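PDB 5ZHB: cellobiose 2-epimerase from Caldibacillus thermoamylovorans, which catalyses the reversible C2 epimerisation of the reducing-end glucose of cellobiose, giving 4-O-beta-D-glucosyl-D-mannose. Local coordinates for residues T52-W57 with C373-A378; G93-V98 with D107-Y112; A113-V118 with L187-A192; A120-Y125 with D135-L140. All blocks are in the same frame, centred on the assembly; numbering follows the deposited sequence. Where two conformers were deposited one is given.

How the contacts relate
The twelve long helices are consistent with an (alpha/alpha)6 barrel, as expected for this clan. Contact 1 joins two helices, 49-66 and 375-387, probably of the inner ring, from near the two ends of the chain. The other three contacts fall between its segments in sequence and all use helix 111-128. Contact 2 leads into the start of that helix. Contact 3 pairs it with helix 183-199, and contact 4, which lies in sequence between the segments of contact 3, packs it on helix 131-145. The centres lie about 10 to 17 Å apart. A probable hydrogen bond between Tyr375 and Glu191 ties contact 1 to contact 3. Helix 111-128 thus links its neighbours on one side of the probable barrel.

Contact 1: residues T52-W57 with C373-A378; sequences TCRQLW and CPYHNA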
loop_
_atom_site.group_PDB
_atom_site.type_symbol
_atom_site.label_atom_id
_atom_site.label_comp_id
_atom_site.label_asym_id
_atom_site.label_seq_id
_atom_site.Cartn_x
_atom_site.Cartn_y
_atom_site.Cartn_z
ATOM N N THR A 52 -7.738 0.824 -8.772
ATOM C CA THR A 52 -8.727 1.902 -8.783
ATOM C C THR A 52 -8.832 2.543 -7.395
ATOM O O THR A 52 -8.930 3.770 -7.280
ATOM C CB THR A 52 -10.093 1.388 -9.278
ATOM O OG1 THR A 52 -10.022 0.870 -10.603
ATOM C CG2 THR A 52 -11.129 2.489 -9.298
ATOM N N CYS A 53 -8.880 1.716 -6.342
ATOM C CA CYS A 53 -8.790 2.219 -4.986
ATOM C C CYS A 53 -7.553 3.097 -4.810
ATOM O O CYS A 53 -7.632 4.154 -4.196
ATOM C CB CYS A 53 -8.705 1.106 -3.952
ATOM S SG CYS A 53 -10.155 0.029 -3.921
ATOM N N ARG A 54 -6.400 2.634 -5.304
ATOM C CA ARG A 54 -5.169 3.352 -5.034
ATOM C C ARG A 54 -5.177 4.704 -5.744
ATOM O O ARG A 54 -4.705 5.696 -5.186
ATOM C CB ARG A 54 -3.966 2.486 -5.416
ATOM C CG ARG A 54 -3.752 1.387 -4.376
ATOM C CD ARG A 54 -2.684 0.450 -4.908
ATOM N NE ARG A 54 -2.384 -0.521 -3.849
ATOM C CZ ARG A 54 -1.425 -1.416 -3.998
ATOM N NH1 ARG A 54 -0.767 -1.512 -5.150
ATOM N NH2 ARG A 54 -1.112 -2.191 -2.982
ATOM N N GLN A 55 -5.682 4.724 -6.976
ATOM C CA GLN A 55 -5.862 5.965 -7.722
ATOM C C GLN A 55 -6.760 6.933 -6.939
ATOM O O GLN A 55 -6.409 8.105 -6.791
ATOM C CB GLN A 55 -6.410 5.673 -9.114
ATOM C CG GLN A 55 -5.451 4.927 -10.010
ATOM C CD GLN A 55 -6.192 4.127 -11.058
ATOM O OE1 GLN A 55 -7.431 4.121 -11.079
ATOM N NE2 GLN A 55 -5.447 3.422 -11.902
ATOM N N LEU A 56 -7.853 6.428 -6.356
ATOM C CA LEU A 56 -8.756 7.266 -5.593
ATOM C C LEU A 56 -8.055 7.804 -4.350
ATOM O O LEU A 56 -8.188 8.982 -3.987
ATOM C CB LEU A 56 -10.007 6.477 -5.240
ATOM C CG LEU A 56 -10.944 7.121 -4.211
ATOM C CD1 LEU A 56 -11.401 8.520 -4.617
ATOM C CD2 LEU A 56 -12.128 6.213 -4.029
ATOM N N TRP A 57 -7.313 6.921 -3.671
ATOM C CA TRP A 57 -6.615 7.332 -2.456
ATOM C C TRP A 57 -5.613 8.447 -2.766
ATOM O O TRP A 57 -5.588 9.468 -2.064
ATOM C CB TRP A 57 -5.969 6.123 -1.741
ATOM C CG TRP A 57 -5.286 6.578 -0.485
ATOM C CD1 TRP A 57 -5.819 6.611 0.771
ATOM C CD2 TRP A 57 -4.016 7.261 -0.411
ATOM N NE1 TRP A 57 -4.939 7.212 1.630
ATOM C CE2 TRP A 57 -3.833 7.628 0.937
ATOM C CE3 TRP A 57 -3.026 7.564 -1.336
ATOM C CZ2 TRP A 57 -2.700 8.313 1.367
ATOM C CZ3 TRP A 57 -1.886 8.213 -0.908
ATOM C CH2 TRP A 57 -1.743 8.600 0.424
ATOM N N CYS A 373 0.808 1.685 -9.427
ATOM C CA CYS A 373 -0.075 2.829 -9.491
ATOM C C CYS A 373 0.565 3.936 -8.659
ATOM O O CYS A 373 1.771 3.901 -8.426
ATOM C CB CYS A 373 -1.501 2.388 -9.203
ATOM S SG CYS A 373 -1.641 1.658 -7.553
ATOM N N PRO A 374 -0.136 5.060 -8.401
ATOM C CA PRO A 374 0.512 6.199 -7.749
ATOM C C PRO A 374 0.466 6.243 -6.227
ATOM O O PRO A 374 0.869 7.239 -5.653
ATOM C CB PRO A 374 -0.331 7.346 -8.338
ATOM C CG PRO A 374 -1.729 6.794 -8.367
ATOM C CD PRO A 374 -1.528 5.345 -8.771
ATOM N N TYR A 375 -0.058 5.197 -5.573
ATOM C CA TYR A 375 -0.276 5.246 -4.132
ATOM C C TYR A 375 1.048 5.327 -3.368
ATOM O O TYR A 375 1.211 6.245 -2.553
ATOM C CB TYR A 375 -1.204 4.097 -3.723
ATOM C CG TYR A 375 -0.895 3.290 -2.470
ATOM C CD1 TYR A 375 -1.276 3.725 -1.207
ATOM C CD2 TYR A 375 -0.303 2.030 -2.562
ATOM C CE1 TYR A 375 -1.068 2.953 -0.065
ATOM C CE2 TYR A 375 -0.095 1.243 -1.432
ATOM C CZ TYR A 375 -0.452 1.716 -0.174
ATOM O OH TYR A 375 -0.279 0.935 0.952
ATOM N N HIS A 376 1.978 4.398 -3.619
ATOM C CA HIS A 376 3.194 4.344 -2.802
ATOM C C HIS A 376 4.023 5.630 -2.947
ATOM O O HIS A 376 4.439 6.237 -1.947
ATOM C CB HIS A 376 4.025 3.118 -3.141
ATOM C CG HIS A 376 3.593 1.798 -2.567
ATOM N ND1 HIS A 376 3.622 1.519 -1.211
ATOM C CD2 HIS A 376 3.083 0.705 -3.171
ATOM C CE1 HIS A 376 3.141 0.284 -1.013
ATOM N NE2 HIS A 376 2.842 -0.246 -2.195
ATOM N N ASN A 377 4.311 6.005 -4.187
ATOM C CA ASN A 377 5.190 7.139 -4.441
ATOM C C ASN A 377 4.509 8.483 -4.127
ATOM O O ASN A 377 5.173 9.377 -3.573
ATOM C CB ASN A 377 5.883 7.030 -5.798
ATOM C CG ASN A 377 4.962 7.015 -6.997
ATOM O OD1 ASN A 377 3.758 6.796 -6.852
ATOM N ND2 ASN A 377 5.540 7.186 -8.184
ATOM N N ALA A 378 3.216 8.647 -4.440
ATOM C CA ALA A 378 2.503 9.844 -4.031
ATOM C C ALA A 378 2.450 9.976 -2.516
ATOM O O ALA A 378 2.703 11.056 -1.981
ATOM C CB ALA A 378 1.104 9.892 -4.579
#
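Arg54 turns its CG anti to its own carbonyl carbon (chi1 -75°) and runs extended from CG to NE past Cys373 and Tyr375. Tyr375 has a first torsion, chi1 137°, away from the staggered positions; this places CG beside Arg54, and chi2 turns the ring. The guanidinium and ring planes are 23° apart. CD2 of Tyr375 sits over one guanidinium face, 3.5 Å from Arg54 NE and offset toward the rim. Cys373 SG lies near the plane of the guanidinium, at its edge, and packs tightly on Arg54 CD at 3.1 Å. One turn on, Trp57 offers a face to Tyr375 CD1, which is 4.2 Å from Trp57 CE3. Gln55 CG touches Pro374 CD at 4.1 Å. No hydrogen bond crosses; Tyr375 OH goes to Glu191. An alanine at Arg54 would lose the CD contact to Cys373 SG and would probably leave a gap beyond CB, with Tyr375 and Phe116 missing their charged neighbour. The contact joins helices 49-66 and 375-387, probably both of the inner ring. Helix 111-128 flanks it, with Phe116 in a cation-pi contact to Arg54. Trp20 of helix 2-21 packs on Cys373 and Pro374, and helix 69-86 backs Cys53 and Leu56.

Contact 2: residues G93-V98 with D107-Y112; sequences GLYWMV and DRKHVY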
loop_
_atom_site.group_PDB
_atom_site.type_symbol
_atom_site.label_atom_id
_atom_site.label_comp_id
_atom_site.label_asym_id
_atom_site.label_seq_id
_atom_site.Cartn_x
_atom_site.Cartn_y
_atom_site.Cartn_z
ATOM N N GLY A 93 -19.139 -5.899 -2.374
ATOM C CA GLY A 93 -17.684 -5.886 -2.287
ATOM C C GLY A 93 -17.065 -5.620 -3.655
ATOM O O GLY A 93 -17.773 -5.557 -4.657
ATOM N N LEU A 94 -15.734 -5.444 -3.673
ATOM C CA LEU A 94 -15.017 -4.994 -4.857
ATOM C C LEU A 94 -14.513 -6.197 -5.621
ATOM O O LEU A 94 -13.932 -7.089 -5.029
ATOM C CB LEU A 94 -13.835 -4.100 -4.487
ATOM C CG LEU A 94 -14.118 -2.908 -3.571
ATOM C CD1 LEU A 94 -12.827 -2.123 -3.355
ATOM C CD2 LEU A 94 -15.198 -2.011 -4.145
ATOM N N TYR A 95 -14.782 -6.210 -6.935
ATOM C CA TYR A 95 -14.163 -7.140 -7.861
ATOM C C TYR A 95 -12.641 -7.006 -7.846
ATOM O O TYR A 95 -12.117 -5.911 -7.667
ATOM C CB TYR A 95 -14.718 -6.796 -9.252
ATOM C CG TYR A 95 -16.172 -7.178 -9.465
ATOM C CD1 TYR A 95 -16.664 -8.426 -9.082
ATOM C CD2 TYR A 95 -17.054 -6.291 -10.075
ATOM C CE1 TYR A 95 -17.991 -8.783 -9.314
ATOM C CE2 TYR A 95 -18.374 -6.634 -10.313
ATOM C CZ TYR A 95 -18.835 -7.890 -9.968
ATOM O OH TYR A 95 -20.151 -8.191 -10.159
ATOM N N TRP A 96 -11.954 -8.105 -8.165
ATOM C CA TRP A 96 -10.510 -8.098 -8.325
ATOM C C TRP A 96 -10.059 -7.381 -9.601
ATOM O O TRP A 96 -9.073 -6.622 -9.589
ATOM C CB TRP A 96 -10.015 -9.540 -8.321
ATOM C CG TRP A 96 -8.526 -9.712 -8.226
ATOM C CD1 TRP A 96 -7.683 -10.196 -9.183
ATOM C CD2 TRP A 96 -7.712 -9.472 -7.051
ATOM N NE1 TRP A 96 -6.406 -10.266 -8.685
ATOM C CE2 TRP A 96 -6.395 -9.831 -7.385
ATOM C CE3 TRP A 96 -7.970 -8.974 -5.771
ATOM C CZ2 TRP A 96 -5.343 -9.727 -6.478
ATOM C CZ3 TRP A 96 -6.923 -8.841 -4.886
ATOM C CH2 TRP A 96 -5.630 -9.236 -5.227
ATOM N N MET A 97 -10.766 -7.646 -10.706
ATOM C CA MET A 97 -10.508 -6.970 -11.970
ATOM C C MET A 97 -11.830 -6.711 -12.691
ATOM O O MET A 97 -12.791 -7.475 -12.556
ATOM C CB MET A 97 -9.647 -7.807 -12.929
ATOM C CG MET A 97 -8.196 -8.057 -12.514
ATOM S SD MET A 97 -7.055 -6.670 -12.752
ATOM C CE MET A 97 -7.335 -6.223 -14.470
ATOM N N VAL A 98 -11.841 -5.632 -13.476
ATOM C CA VAL A 98 -12.854 -5.391 -14.491
ATOM C C VAL A 98 -12.155 -5.135 -15.823
ATOM O O VAL A 98 -10.969 -4.858 -15.867
ATOM C CB VAL A 98 -13.816 -4.253 -14.097
ATOM C CG1 VAL A 98 -14.625 -4.599 -12.848
ATOM C CG2 VAL A 98 -13.093 -2.920 -13.926
ATOM N N ASP A 107 -13.866 -11.797 -10.959
ATOM C CA ASP A 107 -14.919 -11.420 -10.040
ATOM C C ASP A 107 -14.701 -12.007 -8.642
ATOM O O ASP A 107 -15.613 -11.952 -7.810
ATOM C CB ASP A 107 -16.275 -11.821 -10.600
ATOM C CG ASP A 107 -16.505 -13.314 -10.771
ATOM O OD1 ASP A 107 -15.633 -14.115 -10.401
ATOM O OD2 ASP A 107 -17.568 -13.660 -11.297
ATOM N N ARG A 108 -13.509 -12.565 -8.388
ATOM C CA ARG A 108 -13.149 -12.992 -7.044
ATOM C C ARG A 108 -13.185 -11.822 -6.051
ATOM O O ARG A 108 -12.998 -10.656 -6.392
ATOM C CB ARG A 108 -11.781 -13.669 -7.060
ATOM C CG ARG A 108 -11.855 -15.047 -7.688
ATOM C CD ARG A 108 -10.514 -15.719 -7.679
ATOM N NE ARG A 108 -9.524 -14.829 -8.298
ATOM C CZ ARG A 108 -8.237 -15.119 -8.433
ATOM N NH1 ARG A 108 -7.775 -16.273 -7.991
ATOM N NH2 ARG A 108 -7.442 -14.254 -9.030
ATOM N N LYS A 109 -13.419 -12.165 -4.790
ATOM C CA LYS A 109 -13.550 -11.194 -3.719
ATOM C C LYS A 109 -12.440 -11.482 -2.708
ATOM O O LYS A 109 -12.444 -12.530 -2.057
ATOM C CB LYS A 109 -14.913 -11.426 -3.065
ATOM C CG LYS A 109 -16.107 -11.136 -3.943
ATOM C CD LYS A 109 -16.337 -9.700 -4.367
ATOM C CE LYS A 109 -17.400 -9.598 -5.438
ATOM N NZ LYS A 109 -18.769 -9.917 -4.961
ATOM N N HIS A 110 -11.471 -10.573 -2.627
ATOM C CA HIS A 110 -10.314 -10.792 -1.778
ATOM C C HIS A 110 -10.384 -9.753 -0.650
ATOM O O HIS A 110 -10.671 -8.582 -0.915
ATOM C CB HIS A 110 -9.049 -10.710 -2.638
ATOM C CG HIS A 110 -7.885 -11.342 -1.957
ATOM N ND1 HIS A 110 -7.420 -10.883 -0.735
ATOM C CD2 HIS A 110 -7.168 -12.430 -2.261
ATOM C CE1 HIS A 110 -6.411 -11.646 -0.335
ATOM N NE2 HIS A 110 -6.231 -12.600 -1.251
ATOM N N VAL A 111 -10.103 -10.186 0.584
ATOM C CA VAL A 111 -10.083 -9.300 1.748
ATOM C C VAL A 111 -9.117 -8.134 1.511
ATOM O O VAL A 111 -9.404 -7.010 1.876
ATOM C CB VAL A 111 -9.742 -10.108 3.020
ATOM C CG1 VAL A 111 -9.474 -9.199 4.215
ATOM C CG2 VAL A 111 -10.824 -11.109 3.389
ATOM N N TYR A 112 -7.986 -8.390 0.845
ATOM C CA TYR A 112 -6.976 -7.376 0.562
ATOM C C TYR A 112 -7.592 -6.257 -0.258
ATOM O O TYR A 112 -7.361 -5.079 0.012
ATOM C CB TYR A 112 -5.826 -8.042 -0.190
ATOM C CG TYR A 112 -4.657 -7.184 -0.644
ATOM C CD1 TYR A 112 -4.078 -6.230 0.187
ATOM C CD2 TYR A 112 -4.058 -7.425 -1.866
ATOM C CE1 TYR A 112 -2.980 -5.502 -0.230
ATOM C CE2 TYR A 112 -2.961 -6.704 -2.295
ATOM C CZ TYR A 112 -2.425 -5.734 -1.471
ATOM O OH TYR A 112 -1.330 -5.038 -1.903
#
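Trp96 N makes the one hydrogen bond across the contact, a weak one to Arg108 O at 3.3 Å. The backbone forms a classic beta bulge here, with two residues, Trp96 and Met97, set against the single Asp106. Within 107-112, His110 caps the following helix: its ND1 accepts from Tyr112 N at 3.0 Å, with the donor in the ring plane. The aromatic contacts centre on Trp96. Its CZ3 lies 3.6 Å from His110 CB, and the two rings meet obliquely, planes 35° apart. Its CH2 meets Tyr112 CD2 edge to edge at 4.1 Å. Carbon contacts at the other end involve the Tyr95 ring. Tyr95 CE1 touches Asp107 CB at 3.7 Å. Lys109 bends at chi2 and again at chi4 and runs beside the Tyr95 ring, its CE 3.9 Å from Tyr95 CD1. The lysine's NZ is salt-bridged to Asp88. The contact thus joins a loop and short strand to the strand that leads into helix 111-128. Helix 49-66 meets Leu94, Trp96 and Tyr112, and helix 183-199 meets His110 and Tyr112.

Contact 3: residues A113-V118 with L187-A192; sequences AQAFGV and LHVLEA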
loop_
_atom_site.group_PDB
_atom_site.type_symbol
_atom_site.label_atom_id
_atom_site.label_comp_id
_atom_site.label_asym_id
_atom_site.label_seq_id
_atom_site.Cartn_x
_atom_site.Cartn_y
_atom_site.Cartn_z
ATOM N N ALA A 113 -8.396 -6.631 -1.258
ATOM C CA ALA A 113 -9.035 -5.625 -2.080
ATOM C C ALA A 113 -10.080 -4.846 -1.274
ATOM O O ALA A 113 -10.190 -3.634 -1.453
ATOM C CB ALA A 113 -9.581 -6.284 -3.342
ATOM N N GLN A 114 -10.839 -5.518 -0.400
ATOM C CA GLN A 114 -11.873 -4.854 0.382
ATOM C C GLN A 114 -11.222 -3.833 1.319
ATOM O O GLN A 114 -11.725 -2.728 1.480
ATOM C CB GLN A 114 -12.773 -5.818 1.157
ATOM C CG GLN A 114 -13.283 -7.018 0.363
ATOM C CD GLN A 114 -13.780 -6.693 -1.032
ATOM O OE1 GLN A 114 -14.599 -5.792 -1.229
ATOM N NE2 GLN A 114 -13.284 -7.411 -2.020
ATOM N N ALA A 115 -10.078 -4.201 1.893
ATOM C CA ALA A 115 -9.305 -3.281 2.736
ATOM C C ALA A 115 -8.922 -2.006 1.983
ATOM O O ALA A 115 -9.170 -0.888 2.467
ATOM C CB ALA A 115 -8.079 -3.986 3.304
ATOM N N PHE A 116 -8.309 -2.170 0.806
ATOM C CA PHE A 116 -7.963 -1.031 -0.029
ATOM C C PHE A 116 -9.195 -0.164 -0.321
ATOM O O PHE A 116 -9.062 1.037 -0.388
ATOM C CB PHE A 116 -7.178 -1.456 -1.277
ATOM C CG PHE A 116 -5.685 -1.257 -1.002
ATOM C CD1 PHE A 116 -5.160 0.017 -0.918
ATOM C CD2 PHE A 116 -4.853 -2.330 -0.723
ATOM C CE1 PHE A 116 -3.830 0.235 -0.567
ATOM C CE2 PHE A 116 -3.516 -2.118 -0.367
ATOM C CZ PHE A 116 -3.011 -0.844 -0.293
ATOM N N GLY A 117 -10.379 -0.758 -0.471
ATOM C CA GLY A 117 -11.612 0.005 -0.662
ATOM C C GLY A 117 -11.919 0.917 0.517
ATOM O O GLY A 117 -12.145 2.123 0.346
ATOM N N VAL A 118 -11.822 0.347 1.720
ATOM C CA VAL A 118 -12.031 1.125 2.937
ATOM C C VAL A 118 -11.046 2.275 3.022
ATOM O O VAL A 118 -11.433 3.425 3.288
ATOM C CB VAL A 118 -11.925 0.211 4.164
ATOM C CG1 VAL A 118 -11.837 1.001 5.464
ATOM C CG2 VAL A 118 -13.062 -0.791 4.164
ATOM N N LEU A 187 -1.613 -6.316 7.145
ATOM C CA LEU A 187 -1.042 -4.967 7.137
ATOM C C LEU A 187 -2.048 -3.980 6.552
ATOM O O LEU A 187 -2.280 -2.890 7.112
ATOM C CB LEU A 187 0.285 -4.969 6.367
ATOM C CG LEU A 187 1.005 -3.617 6.221
ATOM C CD1 LEU A 187 1.250 -2.990 7.564
ATOM C CD2 LEU A 187 2.301 -3.742 5.465
ATOM N N HIS A 188 -2.608 -4.341 5.379
ATOM C CA HIS A 188 -3.504 -3.433 4.659
ATOM C C HIS A 188 -4.874 -3.349 5.331
ATOM O O HIS A 188 -5.530 -2.315 5.224
ATOM C CB HIS A 188 -3.454 -3.685 3.148
ATOM C CG HIS A 188 -2.084 -3.395 2.649
ATOM N ND1 HIS A 188 -1.594 -2.104 2.567
ATOM C CD2 HIS A 188 -1.052 -4.189 2.362
ATOM C CE1 HIS A 188 -0.328 -2.161 2.166
ATOM N NE2 HIS A 188 0.021 -3.395 2.055
ATOM N N VAL A 189 -5.296 -4.382 6.068
ATOM C CA VAL A 189 -6.473 -4.215 6.897
ATOM C C VAL A 189 -6.175 -3.157 7.965
ATOM O O VAL A 189 -6.975 -2.258 8.185
ATOM C CB VAL A 189 -6.981 -5.535 7.498
ATOM C CG1 VAL A 189 -8.094 -5.304 8.522
ATOM C CG2 VAL A 189 -7.447 -6.469 6.392
ATOM N N LEU A 190 -5.026 -3.270 8.642
ATOM C CA LEU A 190 -4.660 -2.279 9.660
ATOM C C LEU A 190 -4.581 -0.868 9.072
ATOM O O LEU A 190 -5.105 0.089 9.636
ATOM C CB LEU A 190 -3.348 -2.726 10.301
ATOM C CG LEU A 190 -2.757 -1.784 11.354
ATOM C CD1 LEU A 190 -3.679 -1.578 12.547
ATOM C CD2 LEU A 190 -1.476 -2.399 11.814
ATOM N N GLU A 191 -3.948 -0.735 7.907
ATOM C CA GLU A 191 -3.810 0.546 7.230
ATOM C C GLU A 191 -5.198 1.145 6.982
ATOM O O GLU A 191 -5.432 2.307 7.243
ATOM C CB GLU A 191 -3.054 0.273 5.930
ATOM C CG GLU A 191 -2.993 1.423 4.932
ATOM C CD GLU A 191 -2.378 0.949 3.624
ATOM O OE1 GLU A 191 -2.900 -0.030 3.053
ATOM O OE2 GLU A 191 -1.358 1.503 3.214
ATOM N N ALA A 192 -6.096 0.340 6.404
ATOM C CA ALA A 192 -7.436 0.791 6.070
ATOM C C ALA A 192 -8.213 1.220 7.321
ATOM O O ALA A 192 -8.856 2.273 7.367
ATOM C CB ALA A 192 -8.114 -0.358 5.377
#
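Ala115 and Ala192 let two helices, 111-128 and 183-199, probably neighbours in the inner ring, pack closely and nearly parallel. The axes of the two short segments approach to 8.2 Å at an angle of 19°. The methyls pack on the facing backbone: Ala192 CB meets Ala115 O at 3.1 Å, and Ala115 CB meets His188 O at 3.6 Å. Val118 CG1 adds an apolar contact to Ala192 CB at 4.0 Å, and Ala115 CB another to Val189 CG2. Toward the other side, Phe116 meets His188 obliquely, ring planes 32° apart. Its CE2 sits over one face of the imidazole, 3.6 Å from His188 CG. Phe116 CZ touches His188 ND1 and Glu191 OE1, each at 3.4 Å. His188 ND1 donates to Glu191 OE1 in an almost straight bond, modelled at 2.5 Å, a doubtful length. The other oxygen, OE2, bonds to Tyr375 OH and is salt-bridged to Arg379. An alanine in place of His188 would probably leave Glu191 OE1 without this donor and Phe116 without the ring its CE2 and CZ touch. The buried carboxylate is therefore gripped at both oxygens, and the histidine ring is probably held in its rotation by Glu191 and Phe116 CE2.

Contact 4: residues A120-Y125 with D135-L140; sequences ALTEYY and DYAKQL
Leu121 touches Tyr136 CB and Leu140 CD1 with one methyl. Its CG is anti to the carbonyl carbon (chi1 -74°). From there CD1 meets Leu140 CD1 at 3.7 Å and Tyr136 CB at 3.8 Å. The two leucine side chains cross at about a right angle. Nearer the backbone, Leu121 CB faces Ala137 CB at 4.0 Å. Thr122 adds its methyl: CG2 touches the same Ala137 CB at 3.8 Å. Its OG1 bonds to Val118 O one turn back and also to Asn195 of helix 183-199. Helix 111-128, probably of the inner ring, thus meets helix 131-145, probably of the outer layer, in antiparallel fashion, with the segment axes 8.9 Å apart and their directions 156° apart. Tyr79 and Leu82 of helix 69-86 also pack on Leu121, and Phe87 on Leu140. The contact is held by apolar packing, with no hydrogen bond across, and the small Ala137 leaves room for both Leu121 and Thr122 to come close.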
loop_
_atom_site.group_PDB
_atom_site.type_symbol
_atom_site.label_atom_id
_atom_site.label_comp_id
_atom_site.label_asym_id
_atom_site.label_seq_id
_atom_site.Cartn_x
_atom_site.Cartn_y
_atom_site.Cartn_z
ATOM N N ALA A 120 -9.363 3.829 0.616
ATOM C CA ALA A 120 -9.567 4.867 -0.392
ATOM C C ALA A 120 -10.864 5.662 -0.178
ATOM O O ALA A 120 -10.876 6.897 -0.349
ATOM C CB ALA A 120 -9.522 4.252 -1.748
ATOM N N LEU A 121 -11.924 4.957 0.207
ATOM C CA LEU A 121 -13.236 5.567 0.411
ATOM C C LEU A 121 -13.199 6.503 1.615
ATOM O O LEU A 121 -13.788 7.577 1.566
ATOM C CB LEU A 121 -14.298 4.478 0.572
ATOM C CG LEU A 121 -14.705 3.737 -0.707
ATOM C CD1 LEU A 121 -15.417 2.467 -0.348
ATOM C CD2 LEU A 121 -15.572 4.590 -1.596
ATOM N N THR A 122 -12.481 6.110 2.683
ATOM C CA THR A 122 -12.340 6.964 3.851
ATOM C C THR A 122 -11.523 8.199 3.493
ATOM O O THR A 122 -11.904 9.295 3.883
ATOM C CB THR A 122 -11.807 6.190 5.059
ATOM O OG1 THR A 122 -10.546 5.578 4.794
ATOM C CG2 THR A 122 -12.786 5.113 5.486
ATOM N N GLU A 123 -10.468 8.058 2.675
ATOM C CA GLU A 123 -9.678 9.211 2.284
ATOM C C GLU A 123 -10.526 10.188 1.456
ATOM O O GLU A 123 -10.453 11.409 1.631
ATOM C CB GLU A 123 -8.446 8.782 1.497
ATOM C CG GLU A 123 -7.398 9.877 1.322
ATOM C CD GLU A 123 -6.720 10.309 2.622
ATOM O OE1 GLU A 123 -6.815 9.639 3.676
ATOM O OE2 GLU A 123 -6.104 11.383 2.548
ATOM N N TYR A 124 -11.351 9.654 0.554
ATOM C CA TYR A 124 -12.212 10.493 -0.258
ATOM C C TYR A 124 -13.210 11.196 0.660
ATOM O O TYR A 124 -13.506 12.376 0.481
ATOM C CB TYR A 124 -12.875 9.614 -1.319
ATOM C CG TYR A 124 -13.768 10.381 -2.284
ATOM C CD1 TYR A 124 -13.223 11.217 -3.233
ATOM C CD2 TYR A 124 -15.146 10.180 -2.296
ATOM C CE1 TYR A 124 -14.028 11.875 -4.147
ATOM C CE2 TYR A 124 -15.960 10.845 -3.191
ATOM C CZ TYR A 124 -15.399 11.700 -4.113
ATOM O OH TYR A 124 -16.172 12.367 -5.038
ATOM N N TYR A 125 -13.682 10.476 1.682
ATOM C CA TYR A 125 -14.616 11.072 2.618
ATOM C C TYR A 125 -13.940 12.238 3.343
ATOM O O TYR A 125 -14.550 13.277 3.558
ATOM C CB TYR A 125 -15.151 10.007 3.566
ATOM C CG TYR A 125 -16.153 10.573 4.559
ATOM C CD1 TYR A 125 -17.479 10.795 4.196
ATOM C CD2 TYR A 125 -15.750 10.938 5.836
ATOM C CE1 TYR A 125 -18.394 11.313 5.107
ATOM C CE2 TYR A 125 -16.646 11.477 6.743
ATOM C CZ TYR A 125 -17.971 11.646 6.385
ATOM O OH TYR A 125 -18.823 12.146 7.322
ATOM N N ASP A 135 -20.601 5.308 3.850
ATOM C CA ASP A 135 -21.474 4.138 3.942
ATOM C C ASP A 135 -20.855 2.948 3.205
ATOM O O ASP A 135 -20.945 1.801 3.625
ATOM C CB ASP A 135 -22.831 4.416 3.310
ATOM C CG ASP A 135 -23.817 3.252 3.304
ATOM O OD1 ASP A 135 -24.166 2.763 4.401
ATOM O OD2 ASP A 135 -24.224 2.819 2.194
ATOM N N TYR A 136 -20.296 3.219 2.033
ATOM C CA TYR A 136 -19.636 2.175 1.260
ATOM C C TYR A 136 -18.493 1.602 2.089
ATOM O O TYR A 136 -18.357 0.384 2.184
ATOM C CB TYR A 136 -19.209 2.765 -0.080
ATOM C CG TYR A 136 -20.239 2.684 -1.198
ATOM C CD1 TYR A 136 -20.874 1.487 -1.510
ATOM C CD2 TYR A 136 -20.540 3.797 -1.977
ATOM C CE1 TYR A 136 -21.796 1.413 -2.548
ATOM C CE2 TYR A 136 -21.449 3.733 -3.027
ATOM C CZ TYR A 136 -22.074 2.535 -3.320
ATOM O OH TYR A 136 -22.947 2.442 -4.370
ATOM N N ALA A 137 -17.715 2.498 2.734
ATOM C CA ALA A 137 -16.579 2.084 3.551
ATOM C C ALA A 137 -17.039 1.171 4.687
ATOM O O ALA A 137 -16.490 0.079 4.905
ATOM C CB ALA A 137 -15.840 3.297 4.080
ATOM N N LYS A 138 -18.117 1.585 5.359
ATOM C CA LYS A 138 -18.691 0.786 6.428
ATOM C C LYS A 138 -19.201 -0.556 5.917
ATOM O O LYS A 138 -19.032 -1.547 6.611
ATOM C CB LYS A 138 -19.772 1.562 7.186
ATOM C CG LYS A 138 -19.259 2.810 7.896
ATOM C CD LYS A 138 -20.270 3.432 8.850
ATOM C CE LYS A 138 -19.936 4.826 9.266
ATOM N NZ LYS A 138 -21.009 5.386 10.087
ATOM N N GLN A 139 -19.835 -0.612 4.736
ATOM C CA GLN A 139 -20.239 -1.907 4.193
ATOM C C GLN A 139 -19.040 -2.854 4.018
ATOM O O GLN A 139 -19.131 -4.043 4.310
ATOM C CB GLN A 139 -20.940 -1.843 2.838
ATOM C CG GLN A 139 -22.319 -1.195 2.876
ATOM C CD GLN A 139 -22.972 -1.180 1.510
ATOM O OE1 GLN A 139 -22.996 -2.205 0.813
ATOM N NE2 GLN A 139 -23.465 -0.011 1.113
ATOM N N LEU A 140 -17.934 -2.354 3.459
ATOM C CA LEU A 140 -16.769 -3.198 3.238
ATOM C C LEU A 140 -16.183 -3.648 4.575
ATOM O O LEU A 140 -15.810 -4.797 4.698
ATOM C CB LEU A 140 -15.736 -2.453 2.390
ATOM C CG LEU A 140 -16.214 -1.999 1.009
ATOM C CD1 LEU A 140 -15.155 -1.219 0.236
ATOM C CD2 LEU A 140 -16.655 -3.216 0.221
#